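Local coordinates for probable fatty acyl-CoA transferase Rv3272 (Mycobacterium tuberculosis, PDB 5YX6), which binds fatty acyl-CoAs of varying chain length, palmitoyl-CoA most tightly, and probably acts in fatty acid metabolism as a homodimeric family III CoA transferase, at residues 146-156 / 168-176. Numbering follows the deposited sequence.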
loop_
_atom_site.group_PDB
_atom_site.type_symbol
_atom_site.label_atom_id
_atom_site.label_comp_id
_atom_site.label_asym_id
_atom_site.label_seq_id
_atom_site.Cartn_x
_atom_site.Cartn_y
_atom_site.Cartn_z
ATOM N N ASP A 146 -8.937 -5.972 8.306
ATOM C CA ASP A 146 -7.861 -4.966 8.267
ATOM C C ASP A 146 -7.300 -4.639 9.652
ATOM O O ASP A 146 -6.095 -4.737 9.897
ATOM C CB ASP A 146 -8.375 -3.683 7.584
ATOM C CG ASP A 146 -7.300 -2.589 7.459
ATOM O OD1 ASP A 146 -7.020 -1.877 8.454
ATOM O OD2 ASP A 146 -6.723 -2.451 6.352
ATOM N N LEU A 147 -8.199 -4.254 10.550
ATOM C CA LEU A 147 -7.852 -3.768 11.881
ATOM C C LEU A 147 -7.033 -4.783 12.699
ATOM O O LEU A 147 -6.068 -4.425 13.366
ATOM C CB LEU A 147 -9.145 -3.388 12.613
ATOM C CG LEU A 147 -9.122 -2.743 13.991
ATOM C CD1 LEU A 147 -10.320 -1.808 14.116
ATOM C CD2 LEU A 147 -9.172 -3.806 15.057
ATOM N N VAL A 148 -7.418 -6.048 12.637
ATOM C CA VAL A 148 -6.762 -7.080 13.425
ATOM C C VAL A 148 -5.450 -7.531 12.787
ATOM O O VAL A 148 -4.476 -7.807 13.483
ATOM C CB VAL A 148 -7.701 -8.293 13.621
ATOM C CG1 VAL A 148 -6.987 -9.411 14.343
ATOM C CG2 VAL A 148 -8.900 -7.874 14.429
ATOM N N VAL A 149 -5.439 -7.642 11.460
ATOM C CA VAL A 149 -4.219 -7.975 10.730
ATOM C C VAL A 149 -3.142 -6.889 10.913
ATOM O O VAL A 149 -1.970 -7.198 11.123
ATOM C CB VAL A 149 -4.508 -8.177 9.221
ATOM C CG1 VAL A 149 -3.206 -8.321 8.429
ATOM C CG2 VAL A 149 -5.427 -9.373 9.014
ATOM N N ALA A 150 -3.556 -5.625 10.842
ATOM C CA ALA A 150 -2.653 -4.488 11.061
ATOM C C ALA A 150 -1.979 -4.548 12.432
ATOM O O ALA A 150 -0.770 -4.350 12.552
ATOM C CB ALA A 150 -3.416 -3.177 10.916
ATOM N N ALA A 151 -2.773 -4.835 13.462
ATOM C CA ALA A 151 -2.286 -4.887 14.836
ATOM C C ALA A 151 -1.431 -6.123 15.082
ATOM O O ALA A 151 -0.456 -6.080 15.817
ATOM C CB ALA A 151 -3.457 -4.848 15.821
ATOM N N GLU A 152 -1.805 -7.237 14.478
ATOM C CA GLU A 152 -1.051 -8.461 14.675
ATOM C C GLU A 152 0.312 -8.372 13.960
ATOM O O GLU A 152 1.289 -8.996 14.392
ATOM C CB GLU A 152 -1.869 -9.675 14.211
ATOM C CG GLU A 152 -1.229 -11.008 14.571
ATOM C CD GLU A 152 -2.195 -12.188 14.531
ATOM O OE1 GLU A 152 -3.396 -12.002 14.228
ATOM O OE2 GLU A 152 -1.744 -13.315 14.816
ATOM N N ALA A 153 0.377 -7.581 12.887
ATOM C CA ALA A 153 1.631 -7.367 12.142
ATOM C C ALA A 153 2.514 -6.239 12.713
ATOM O O ALA A 153 3.571 -5.920 12.155
ATOM C CB ALA A 153 1.330 -7.085 10.694
ATOM N N GLY A 154 2.055 -5.589 13.776
ATOM C CA GLY A 154 2.902 -4.626 14.456
ATOM C C GLY A 154 2.653 -3.147 14.224
ATOM O O GLY A 154 3.428 -2.318 14.694
ATOM N N MET A 155 1.562 -2.804 13.547
ATOM C CA MET A 155 1.366 -1.428 13.093
ATOM C C MET A 155 0.937 -0.435 14.174
ATOM O O MET A 155 0.751 0.746 13.879
ATOM C CB MET A 155 0.347 -1.399 11.956
ATOM C CG MET A 155 0.902 -1.972 10.669
ATOM S SD MET A 155 -0.261 -1.898 9.302
ATOM C CE MET A 155 0.870 -2.109 7.921
ATOM N N THR A 156 0.824 -0.890 15.419
ATOM C CA THR A 156 0.491 0.005 16.524
ATOM C C THR A 156 1.759 0.474 17.233
ATOM O O THR A 156 1.697 1.330 18.115
ATOM C CB THR A 156 -0.472 -0.663 17.583
ATOM O OG1 THR A 156 0.209 -1.698 18.308
ATOM C CG2 THR A 156 -1.727 -1.243 16.927
ATOM N N ILE A 168 -4.717 2.640 16.966
ATOM C CA ILE A 168 -5.304 1.924 15.847
ATOM C C ILE A 168 -5.463 2.881 14.679
ATOM O O ILE A 168 -6.219 3.844 14.777
ATOM C CB ILE A 168 -6.689 1.345 16.197
ATOM C CG1 ILE A 168 -6.615 0.399 17.402
ATOM C CG2 ILE A 168 -7.314 0.694 14.962
ATOM C CD1 ILE A 168 -5.962 -0.942 17.100
ATOM N N ILE A 169 -4.761 2.625 13.577
ATOM C CA ILE A 169 -4.851 3.503 12.418
ATOM C C ILE A 169 -6.264 3.444 11.841
ATOM O O ILE A 169 -6.753 2.375 11.506
ATOM C CB ILE A 169 -3.806 3.137 11.345
ATOM C CG1 ILE A 169 -2.398 3.382 11.887
ATOM C CG2 ILE A 169 -4.015 3.961 10.090
ATOM C CD1 ILE A 169 -1.303 2.685 11.118
ATOM N N PRO A 170 -6.930 4.601 11.753
ATOM C CA PRO A 170 -8.347 4.695 11.389
ATOM C C PRO A 170 -8.642 4.698 9.892
ATOM O O PRO A 170 -9.704 5.175 9.501
ATOM C CB PRO A 170 -8.771 6.026 12.011
ATOM C CG PRO A 170 -7.539 6.862 11.953
ATOM C CD PRO A 170 -6.360 5.925 12.072
ATOM N N PHE A 171 -7.724 4.233 9.059
ATOM C CA PHE A 171 -8.089 3.943 7.668
ATOM C C PHE A 171 -7.552 2.566 7.288
ATOM O O PHE A 171 -6.707 2.007 7.991
ATOM C CB PHE A 171 -7.611 5.039 6.697
ATOM C CG PHE A 171 -6.146 5.358 6.788
ATOM C CD1 PHE A 171 -5.220 4.661 6.029
ATOM C CD2 PHE A 171 -5.700 6.377 7.619
ATOM C CE1 PHE A 171 -3.873 4.951 6.114
ATOM C CE2 PHE A 171 -4.355 6.679 7.703
ATOM C CZ PHE A 171 -3.437 5.969 6.948
ATOM N N GLN A 172 -8.086 2.005 6.207
ATOM C CA GLN A 172 -7.878 0.591 5.913
ATOM C C GLN A 172 -6.689 0.424 4.986
ATOM O O GLN A 172 -6.850 0.086 3.805
ATOM C CB GLN A 172 -9.130 -0.036 5.285
ATOM C CG GLN A 172 -10.325 -0.195 6.228
ATOM C CD GLN A 172 -10.925 1.138 6.646
ATOM O OE1 GLN A 172 -11.549 1.828 5.837
ATOM N NE2 GLN A 172 -10.721 1.517 7.904
ATOM N N LEU A 173 -5.494 0.653 5.523
ATOM C CA LEU A 173 -4.307 0.683 4.689
ATOM C C LEU A 173 -3.924 -0.716 4.232
ATOM O O LEU A 173 -3.414 -0.889 3.129
ATOM C CB LEU A 173 -3.131 1.328 5.425
ATOM C CG LEU A 173 -2.479 0.505 6.536
ATOM C CD1 LEU A 173 -1.006 0.835 6.666
ATOM C CD2 LEU A 173 -3.198 0.733 7.851
ATOM N N VAL A 174 -4.185 -1.710 5.066
ATOM C CA VAL A 174 -3.776 -3.072 4.748
ATOM C C VAL A 174 -4.647 -3.665 3.637
ATOM O O VAL A 174 -4.143 -4.337 2.737
ATOM C CB VAL A 174 -3.813 -3.962 6.001
ATOM C CG1 VAL A 174 -3.625 -5.421 5.630
ATOM C CG2 VAL A 174 -2.737 -3.525 6.972
ATOM N N ASP A 175 -5.947 -3.393 3.700
ATOM C CA ASP A 175 -6.879 -3.737 2.630
ATOM C C ASP A 175 -6.485 -3.123 1.293
ATOM O O ASP A 175 -6.337 -3.820 0.300
ATOM C CB ASP A 175 -8.295 -3.272 2.975
ATOM C CG ASP A 175 -9.024 -4.232 3.888
ATOM O OD1 ASP A 175 -8.501 -5.336 4.127
ATOM O OD2 ASP A 175 -10.138 -3.889 4.348
ATOM N N ASN A 176 -6.325 -1.805 1.270
ATOM C CA ASN A 176 -6.111 -1.121 0.013
ATOM C C ASN A 176 -4.738 -1.440 -0.560
ATOM O O ASN A 176 -4.609 -1.658 -1.768
ATOM C CB ASN A 176 -6.322 0.381 0.189
ATOM C CG ASN A 176 -7.785 0.722 0.505
ATOM O OD1 ASN A 176 -8.711 0.237 -0.156
ATOM N ND2 ASN A 176 -7.995 1.544 1.525
HETATM O O HOH W 1 -11.033 -6.053 6.332
#
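Asp146 reaches from the first turn of helix 146-152 to the start of helix 173-196, where a single carboxylate oxygen takes two backbone N-H groups. Asp175 N donates to Asp146 OD2 at 2.9 Å, nearly straight (164°) and almost in line with the acceptor's C-O bond; Val174 N lies equally near OD2, but its hydrogen bond is strongly bent (121°) and weak. With CG anti to the backbone N (chi1 -178°), the carboxylate of Asp146 extends across Gln172, the N-cap residue, and the helix end would probably stabilise its negative charge. The Asp175 carboxylate stands close by, its OD1 4.1 Å from Asp146 OD2. A water joins the two residues, accepting from Asp146 N and donating to Asp175 OD2.

Apolar contacts join the same segments. The extended side chain of Met155 meets Leu173 tip to tip, CE to CD1 at 3.7 Å, while its SD lies against Val174 CG2. That same methyl touches Ala150 CB, and Val174 CG1 packs on Val149 CG1. The side chains of Leu147 and Ile168 cross at about a right angle, CD1 touching CG2 at 4.0 Å. A Schellman motif at Gly154 ends helix 146-152 and leads to Met155.

The second subunit adds Gln217, hydrogen-bonded to Gln172 OE1. The bonds from Asp146 probably help to hold the N-terminal turn that carries Asp175, the inferred nucleophile of this family III CoA-transferase active site.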